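Local coordinates for putative periplasmic or exported protein (Salmonella enterica subsp. enterica serovar Typhimurium, PDB 4GQZ) that binds copper in the periplasm and probably contributes to copper resistance, forming a V-shaped dimer, at residues P70-H81 and D150-R161; K93-S102 and M128-Y136. One frame throughout, in Å; residues are numbered along the deposited sequence.

Contact 1 of 2, residues P70-H81 and D150-R161; sequences PYEWRTHPCFNH and DSQTCLTELPLR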
# COMPACT_ATOMS: atom_id res chain seq x y z
N PRO B 70 -10.81 22.68 0.69
CA PRO B 70 -11.31 23.85 1.43
C PRO B 70 -12.18 24.72 0.53
O PRO B 70 -12.06 24.64 -0.70
CB PRO B 70 -10.03 24.60 1.81
CG PRO B 70 -8.95 23.51 1.85
CD PRO B 70 -9.34 22.61 0.67
N TYR B 71 -13.05 25.53 1.11
CA TYR B 71 -13.86 26.42 0.30
C TYR B 71 -14.12 27.75 0.98
O TYR B 71 -13.91 27.90 2.18
CB TYR B 71 -15.17 25.74 -0.10
CG TYR B 71 -16.21 25.63 0.99
CD1 TYR B 71 -16.20 24.58 1.89
CD2 TYR B 71 -17.25 26.57 1.09
CE1 TYR B 71 -17.16 24.46 2.88
CE2 TYR B 71 -18.22 26.46 2.08
CZ TYR B 71 -18.17 25.40 2.96
OH TYR B 71 -19.11 25.28 3.95
N GLU B 72 -14.57 28.73 0.20
CA GLU B 72 -14.87 30.04 0.75
C GLU B 72 -16.34 30.36 0.62
O GLU B 72 -16.94 30.94 1.54
CB GLU B 72 -14.03 31.11 0.06
CG GLU B 72 -12.63 31.21 0.61
CD GLU B 72 -11.76 32.11 -0.21
OE1 GLU B 72 -11.86 32.04 -1.45
OE2 GLU B 72 -10.98 32.88 0.39
N TRP B 73 -16.92 29.99 -0.51
CA TRP B 73 -18.30 30.33 -0.83
C TRP B 73 -19.24 29.15 -0.64
O TRP B 73 -20.06 29.16 0.29
CB TRP B 73 -18.37 30.86 -2.26
CG TRP B 73 -19.74 31.25 -2.74
CD1 TRP B 73 -20.78 31.71 -1.98
CD2 TRP B 73 -20.22 31.18 -4.08
NE1 TRP B 73 -21.88 31.95 -2.78
CE2 TRP B 73 -21.56 31.63 -4.07
CE3 TRP B 73 -19.65 30.77 -5.29
CZ2 TRP B 73 -22.34 31.69 -5.24
CZ3 TRP B 73 -20.42 30.83 -6.45
CH2 TRP B 73 -21.75 31.30 -6.41
N ARG B 74 -19.15 28.14 -1.51
CA ARG B 74 -20.06 27.00 -1.46
C ARG B 74 -19.33 25.67 -1.53
O ARG B 74 -18.18 25.59 -1.99
CB ARG B 74 -21.07 27.06 -2.61
CG ARG B 74 -21.93 28.30 -2.60
CD ARG B 74 -22.54 28.53 -3.98
NE ARG B 74 -23.75 27.75 -4.21
CZ ARG B 74 -24.96 28.12 -3.81
NH1 ARG B 74 -25.13 29.26 -3.14
NH2 ARG B 74 -26.01 27.35 -4.07
N THR B 75 -20.01 24.62 -1.08
CA THR B 75 -19.44 23.28 -1.10
C THR B 75 -20.48 22.22 -1.51
O THR B 75 -21.66 22.53 -1.67
CB THR B 75 -18.80 22.91 0.26
OG1 THR B 75 -17.99 21.73 0.12
CG2 THR B 75 -19.86 22.67 1.31
N HIS B 76 -20.02 20.99 -1.70
CA HIS B 76 -20.93 19.90 -2.05
C HIS B 76 -20.59 18.72 -1.16
O HIS B 76 -19.45 18.57 -0.74
CB HIS B 76 -20.77 19.53 -3.52
CG HIS B 76 -20.98 20.68 -4.45
ND1 HIS B 76 -20.00 21.62 -4.71
CD2 HIS B 76 -22.08 21.08 -5.14
CE1 HIS B 76 -20.48 22.52 -5.55
NE2 HIS B 76 -21.73 22.21 -5.83
N PRO B 77 -21.59 17.89 -0.84
CA PRO B 77 -21.35 16.74 0.04
C PRO B 77 -20.56 15.65 -0.67
O PRO B 77 -20.55 15.58 -1.90
CB PRO B 77 -22.76 16.26 0.40
CG PRO B 77 -23.63 16.73 -0.72
CD PRO B 77 -23.03 18.05 -1.16
N CYS B 78 -19.91 14.81 0.12
CA CYS B 78 -18.95 13.85 -0.40
C CYS B 78 -18.74 12.81 0.68
O CYS B 78 -18.53 13.16 1.84
CB CYS B 78 -17.62 14.58 -0.68
SG CYS B 78 -16.44 13.76 -1.78
N PHE B 79 -18.80 11.52 0.34
CA PHE B 79 -18.39 10.51 1.31
C PHE B 79 -17.09 9.84 0.88
O PHE B 79 -16.05 9.98 1.53
CB PHE B 79 -19.49 9.48 1.59
CG PHE B 79 -19.17 8.59 2.76
CD1 PHE B 79 -19.25 9.08 4.07
CD2 PHE B 79 -18.75 7.28 2.57
CE1 PHE B 79 -18.94 8.28 5.15
CE2 PHE B 79 -18.43 6.47 3.66
CZ PHE B 79 -18.53 6.97 4.95
N ASN B 80 -17.14 9.11 -0.23
CA ASN B 80 -15.92 8.60 -0.84
C ASN B 80 -15.47 9.52 -1.98
O ASN B 80 -16.25 9.86 -2.86
CB ASN B 80 -16.11 7.16 -1.31
CG ASN B 80 -16.08 6.17 -0.16
OD1 ASN B 80 -15.38 6.40 0.84
ND2 ASN B 80 -16.84 5.09 -0.27
N HIS B 81 -14.20 9.92 -1.94
CA HIS B 81 -13.68 10.89 -2.90
C HIS B 81 -13.66 10.36 -4.33
O HIS B 81 -13.17 9.27 -4.59
CB HIS B 81 -12.27 11.33 -2.50
CG HIS B 81 -11.66 12.32 -3.43
ND1 HIS B 81 -12.31 13.45 -3.86
CD2 HIS B 81 -10.43 12.35 -4.01
CE1 HIS B 81 -11.52 14.14 -4.67
NE2 HIS B 81 -10.37 13.49 -4.78
N ASP B 150 -14.55 2.51 8.36
CA ASP B 150 -15.83 3.08 7.94
C ASP B 150 -15.77 4.60 7.77
O ASP B 150 -16.79 5.24 7.53
CB ASP B 150 -16.95 2.68 8.92
CG ASP B 150 -16.68 3.12 10.34
OD1 ASP B 150 -15.50 3.27 10.71
OD2 ASP B 150 -17.65 3.32 11.10
N SER B 151 -14.57 5.17 7.89
CA SER B 151 -14.42 6.62 7.76
C SER B 151 -14.38 7.07 6.30
O SER B 151 -13.85 6.36 5.43
CB SER B 151 -13.15 7.09 8.46
OG SER B 151 -13.15 6.75 9.84
N GLN B 152 -14.93 8.25 6.03
CA GLN B 152 -14.98 8.81 4.68
C GLN B 152 -13.59 9.21 4.19
O GLN B 152 -12.72 9.54 5.00
CB GLN B 152 -15.90 10.03 4.63
CG GLN B 152 -15.32 11.24 5.33
CD GLN B 152 -16.37 12.28 5.69
OE1 GLN B 152 -16.64 12.52 6.87
NE2 GLN B 152 -16.96 12.92 4.68
N THR B 153 -13.39 9.19 2.88
CA THR B 153 -12.11 9.58 2.30
C THR B 153 -12.20 10.99 1.72
O THR B 153 -11.21 11.53 1.21
CB THR B 153 -11.68 8.58 1.22
OG1 THR B 153 -12.66 8.53 0.16
CG2 THR B 153 -11.55 7.20 1.85
N CYS B 154 -13.39 11.58 1.81
CA CYS B 154 -13.60 12.90 1.25
C CYS B 154 -14.11 13.85 2.33
O CYS B 154 -15.09 13.55 3.01
CB CYS B 154 -14.60 12.81 0.10
SG CYS B 154 -14.67 14.30 -0.89
N LEU B 155 -13.44 14.98 2.48
CA LEU B 155 -13.83 15.99 3.47
C LEU B 155 -14.02 17.33 2.75
O LEU B 155 -13.05 17.93 2.27
CB LEU B 155 -12.74 16.11 4.55
CG LEU B 155 -12.94 17.23 5.57
CD1 LEU B 155 -14.29 17.11 6.26
CD2 LEU B 155 -11.82 17.24 6.59
N THR B 156 -15.27 17.79 2.64
CA THR B 156 -15.54 19.06 1.96
C THR B 156 -16.07 20.12 2.92
O THR B 156 -16.25 21.28 2.53
CB THR B 156 -16.54 18.88 0.80
OG1 THR B 156 -17.69 18.18 1.27
CG2 THR B 156 -15.91 18.07 -0.35
N GLU B 157 -16.32 19.73 4.17
CA GLU B 157 -16.88 20.64 5.17
C GLU B 157 -15.80 21.52 5.79
O GLU B 157 -15.57 21.47 7.00
CB GLU B 157 -17.61 19.85 6.28
CG GLU B 157 -18.90 19.15 5.81
CD GLU B 157 -19.48 18.17 6.85
OE1 GLU B 157 -20.46 17.47 6.51
OE2 GLU B 157 -18.96 18.11 7.99
N LEU B 158 -15.14 22.32 4.97
CA LEU B 158 -14.04 23.15 5.47
C LEU B 158 -14.20 24.60 5.04
O LEU B 158 -13.41 25.09 4.25
CB LEU B 158 -12.69 22.63 4.95
CG LEU B 158 -12.13 21.35 5.57
CD1 LEU B 158 -10.91 20.86 4.78
CD2 LEU B 158 -11.78 21.57 7.02
N PRO B 159 -15.21 25.29 5.59
CA PRO B 159 -15.41 26.70 5.23
C PRO B 159 -14.38 27.63 5.88
O PRO B 159 -14.33 27.77 7.10
CB PRO B 159 -16.81 27.00 5.75
CG PRO B 159 -16.97 26.07 6.93
CD PRO B 159 -16.23 24.81 6.55
N LEU B 160 -13.55 28.26 5.05
CA LEU B 160 -12.54 29.20 5.52
C LEU B 160 -13.19 30.45 6.09
O LEU B 160 -13.90 31.16 5.37
CB LEU B 160 -11.64 29.62 4.36
CG LEU B 160 -10.31 28.92 4.06
CD1 LEU B 160 -9.95 27.80 5.05
CD2 LEU B 160 -10.26 28.43 2.63
N ARG B 161 -12.94 30.75 7.36
CA ARG B 161 -13.41 32.00 7.95
C ARG B 161 -12.25 32.69 8.67
O ARG B 161 -12.22 33.91 8.81
CB ARG B 161 -14.56 31.76 8.93
CG ARG B 161 -15.77 30.98 8.39
CD ARG B 161 -16.39 31.67 7.17
NE ARG B 161 -17.60 31.01 6.69
CZ ARG B 161 -17.72 30.41 5.50
NH1 ARG B 161 -16.69 30.37 4.65
NH2 ARG B 161 -18.87 29.84 5.16
OXT ARG B 161 -11.30 32.03 9.12
O HOH W 1 -14.52 4.67 3.13
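Tyr71 and Pro159 face each other in a single backbone bridge, their CA atoms 5.2 Å apart, with a hydrogen bond on each flank. Leu160 N bonds Tyr71 O at 2.9 Å, and Tyr71 N bonds Leu158 O at 3.2 Å. Toward the other end Phe79 O receives two weak bonds, from the amides of Thr153 and Cys154. His81 N gives a straight bond to Thr153 OG1, a hydroxyl that is also bonded to Ile42 O.

Between these ends the segments are joined covalently: Cys78 SG and Cys154 SG form a disulfide of 2.1 Å with a chi3 of 93°, near the relaxed right angle. Both cysteines carry SG anti to the backbone N (chi1 -162° for Cys78, -167° for Cys154), which brings the two sulfurs together across the gap. The disulfide thus ties the irregular loop between strands 63-68 and 81-82 to short strand 154-155, an outermost strand of a mixed three-stranded sheet in this copper-binding CueP chain. Beside it, Thr156 OG1 donates to His76 O at 2.7 Å, and Thr156 CG2 packs on Cys78 CB.

The Tyr71 ring has Pro159 CA over one face and Thr75 CB of its own segment over the other, each toward the rim; the two side chains of Tyr71 and Pro159 run side by side, with Tyr71 OH 3.4 Å from Pro159 CB. Phe79 lays a ring face against Gln152 CB, a CH-pi contact 3.8 Å from the centroid, while Asp150 O approaches the ring edge. A water donates to both Asn80 OD1 and Ser151 O. At the C-terminus, Arg161 NH1 bonds Leu160 O within its guanidinium plane and Glu72 O only weakly.

Contact 2 of 2, residues K93-S102 and M128-Y136; sequences KPFTVKVTDS and MEGTLEVSY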
# COMPACT_ATOMS: atom_id res chain seq x y z
N LYS B 93 -4.07 26.52 -5.11
CA LYS B 93 -3.91 27.53 -4.08
C LYS B 93 -2.97 26.99 -3.02
O LYS B 93 -2.95 25.79 -2.79
CB LYS B 93 -5.27 27.90 -3.46
CG LYS B 93 -6.21 28.70 -4.38
CD LYS B 93 -5.61 30.05 -4.73
CE LYS B 93 -6.56 30.94 -5.55
NZ LYS B 93 -7.72 31.39 -4.75
N PRO B 94 -2.18 27.86 -2.39
CA PRO B 94 -1.29 27.39 -1.32
C PRO B 94 -2.03 27.33 -0.00
O PRO B 94 -2.71 28.29 0.36
CB PRO B 94 -0.21 28.48 -1.27
CG PRO B 94 -0.92 29.73 -1.70
CD PRO B 94 -1.95 29.28 -2.72
N PHE B 95 -1.92 26.22 0.71
CA PHE B 95 -2.55 26.11 2.02
C PHE B 95 -1.53 25.71 3.08
O PHE B 95 -0.50 25.12 2.76
CB PHE B 95 -3.67 25.06 1.97
CG PHE B 95 -4.84 25.45 1.10
CD1 PHE B 95 -5.87 26.22 1.61
CD2 PHE B 95 -4.89 25.04 -0.23
CE1 PHE B 95 -6.95 26.58 0.80
CE2 PHE B 95 -5.96 25.38 -1.04
CZ PHE B 95 -6.99 26.16 -0.53
N THR B 96 -1.82 26.04 4.33
CA THR B 96 -1.08 25.44 5.44
C THR B 96 -1.95 24.34 6.06
O THR B 96 -3.12 24.57 6.40
CB THR B 96 -0.70 26.49 6.50
OG1 THR B 96 0.18 27.45 5.91
CG2 THR B 96 0.02 25.83 7.65
N VAL B 97 -1.39 23.15 6.20
CA VAL B 97 -2.17 21.98 6.59
C VAL B 97 -1.60 21.36 7.87
O VAL B 97 -0.40 21.07 7.93
CB VAL B 97 -2.16 20.92 5.46
CG1 VAL B 97 -2.90 19.64 5.89
CG2 VAL B 97 -2.77 21.50 4.16
N LYS B 98 -2.45 21.18 8.88
CA LYS B 98 -2.01 20.52 10.10
C LYS B 98 -2.95 19.40 10.50
O LYS B 98 -4.15 19.61 10.60
CB LYS B 98 -1.89 21.51 11.27
CG LYS B 98 -1.35 20.84 12.54
CD LYS B 98 -1.00 21.85 13.64
CE LYS B 98 -2.22 22.55 14.18
NZ LYS B 98 -1.84 23.61 15.15
N VAL B 99 -2.40 18.21 10.72
CA VAL B 99 -3.20 17.12 11.24
C VAL B 99 -2.63 16.67 12.57
O VAL B 99 -1.44 16.38 12.67
CB VAL B 99 -3.23 15.93 10.28
CG1 VAL B 99 -3.90 14.72 10.96
CG2 VAL B 99 -3.98 16.30 9.02
N THR B 100 -3.49 16.64 13.59
CA THR B 100 -3.08 16.28 14.94
C THR B 100 -3.96 15.14 15.45
O THR B 100 -5.17 15.16 15.24
CB THR B 100 -3.19 17.51 15.90
OG1 THR B 100 -4.53 18.02 15.91
CG2 THR B 100 -2.27 18.62 15.45
N ASP B 101 -3.38 14.15 16.12
CA ASP B 101 -4.19 13.02 16.59
C ASP B 101 -4.82 13.27 17.97
O ASP B 101 -4.60 14.33 18.56
CB ASP B 101 -3.42 11.69 16.52
CG ASP B 101 -2.28 11.57 17.54
OD1 ASP B 101 -2.22 12.36 18.51
OD2 ASP B 101 -1.45 10.64 17.38
N SER B 102 -5.58 12.31 18.47
CA SER B 102 -6.33 12.50 19.71
C SER B 102 -5.44 12.66 20.95
O SER B 102 -5.90 13.17 21.97
CB SER B 102 -7.31 11.35 19.94
OG SER B 102 -6.62 10.13 20.07
N MSE B 128 -6.85 6.12 13.57
CA MSE B 128 -6.66 7.25 14.46
C MSE B 128 -7.91 8.13 14.43
O MSE B 128 -8.75 8.00 13.54
CB MSE B 128 -5.42 8.07 14.09
CG MSE B 128 -5.43 8.63 12.67
SE MSE B 128 -4.55 10.39 12.46
CE MSE B 128 -5.92 11.50 13.29
N GLU B 129 -8.02 9.00 15.43
CA GLU B 129 -9.03 10.04 15.47
C GLU B 129 -8.26 11.33 15.70
O GLU B 129 -7.22 11.33 16.37
CB GLU B 129 -9.99 9.82 16.64
CG GLU B 129 -10.53 8.41 16.75
CD GLU B 129 -11.50 8.25 17.91
OE1 GLU B 129 -12.62 7.73 17.67
OE2 GLU B 129 -11.15 8.62 19.04
N GLY B 130 -8.73 12.44 15.14
CA GLY B 130 -8.02 13.68 15.36
C GLY B 130 -8.68 14.88 14.72
O GLY B 130 -9.91 14.92 14.56
N THR B 131 -7.85 15.85 14.35
CA THR B 131 -8.36 17.11 13.81
C THR B 131 -7.50 17.52 12.64
O THR B 131 -6.27 17.41 12.70
CB THR B 131 -8.35 18.24 14.86
OG1 THR B 131 -9.16 17.85 15.98
CG2 THR B 131 -8.90 19.55 14.28
N LEU B 132 -8.14 17.98 11.58
CA LEU B 132 -7.43 18.60 10.46
C LEU B 132 -7.70 20.10 10.53
O LEU B 132 -8.85 20.52 10.68
CB LEU B 132 -7.94 18.05 9.13
CG LEU B 132 -7.59 18.92 7.91
CD1 LEU B 132 -6.11 18.88 7.63
CD2 LEU B 132 -8.38 18.54 6.67
N GLU B 133 -6.65 20.91 10.43
CA GLU B 133 -6.83 22.35 10.32
C GLU B 133 -6.18 22.81 9.05
O GLU B 133 -5.10 22.34 8.69
CB GLU B 133 -6.24 23.12 11.51
CG GLU B 133 -6.47 24.63 11.40
CD GLU B 133 -5.80 25.43 12.52
OE1 GLU B 133 -5.11 24.82 13.35
OE2 GLU B 133 -5.97 26.67 12.54
N VAL B 134 -6.86 23.71 8.34
CA VAL B 134 -6.34 24.25 7.10
C VAL B 134 -6.36 25.77 7.23
O VAL B 134 -7.25 26.33 7.88
CB VAL B 134 -7.20 23.79 5.90
CG1 VAL B 134 -6.70 24.41 4.60
CG2 VAL B 134 -7.18 22.29 5.79
N SER B 135 -5.37 26.44 6.66
CA SER B 135 -5.37 27.89 6.72
C SER B 135 -4.92 28.49 5.39
O SER B 135 -4.05 27.93 4.71
CB SER B 135 -4.54 28.40 7.90
OG SER B 135 -3.17 28.50 7.57
N TYR B 136 -5.52 29.62 5.03
CA TYR B 136 -5.26 30.28 3.75
C TYR B 136 -5.47 31.78 3.92
O TYR B 136 -6.55 32.19 4.34
CB TYR B 136 -6.22 29.76 2.69
CG TYR B 136 -6.21 30.53 1.39
CD1 TYR B 136 -5.15 30.42 0.50
CD2 TYR B 136 -7.27 31.38 1.06
CE1 TYR B 136 -5.14 31.12 -0.69
CE2 TYR B 136 -7.27 32.09 -0.14
CZ TYR B 136 -6.20 31.95 -1.00
OH TYR B 136 -6.19 32.65 -2.19
O HOH W 2 -4.88 19.98 13.69
O HOH W 3 -5.61 8.61 17.67
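The Tyr136 ring meets Pro94 O at its edge, in the ring plane, with CD1 3.2 Å from that oxygen. Phe95 approaches the same ring obliquely, the planes 43° apart, and its CD1 also touches Val134 CG1 at 3.6 Å. A chi1 of 170° swings the Tyr136 ring away from its amide and past Pro94, where OH takes a hydrogen bond from Lys93 NZ at 3.2 Å.

Strands 94-101 and 129-136 run antiparallel, with axes 4.7 Å apart at closest approach and directions at 163°. Thr96-Ser135, Lys98-Glu133 and Thr100-Thr131 are hydrogen-bonded pairs, each with reciprocal N-H...O bonds; Glu133 N to Lys98 O is 2.8 Å. One face carries Val97, Val99, Leu132 and Val134, and Leu132 CD1 touches Val97 CG1 and Val99 CG2, at 3.7 and 3.6 Å. On the other face a long salt bridge joins Lys98 NZ to Glu133 OE1 at 3.9 Å, and a water links Thr100 OG1 to Thr131 O.

The chemistry is two-sided: Phe68 covers Val97, Leu132 and Val134, Ile145 of neighbouring strand 139-146 extends the apolar surface beside Val99 and Leu132, and the partly exposed polar face includes a water link, Thr96 bonded to Glu111, and a probably weak charge pair.

The centres of the two contacts lie about 13 Å apart, and they touch directly: Pro70 CG packs on Val134 CG1 at 3.7 Å, and Leu155 CD2 on Leu132 CD2 at the same distance. In chain order segment 70-81 comes first, then 93-102 and 128-136, with 150-161 last, so contact 1 encloses contact 2 in sequence. Contact 2 pairs two strands of the five-stranded antiparallel sheet; contact 1 joins a loop to the edge of the three-stranded mixed sheet. Strand 63-68 connects them, since Phe68 touches Leu155 and Leu158 as well as Val97, Leu132 and Val134. The disulfide joins residues on either side of contact 2 in sequence, while apolar contacts through Phe68 join the two sheets.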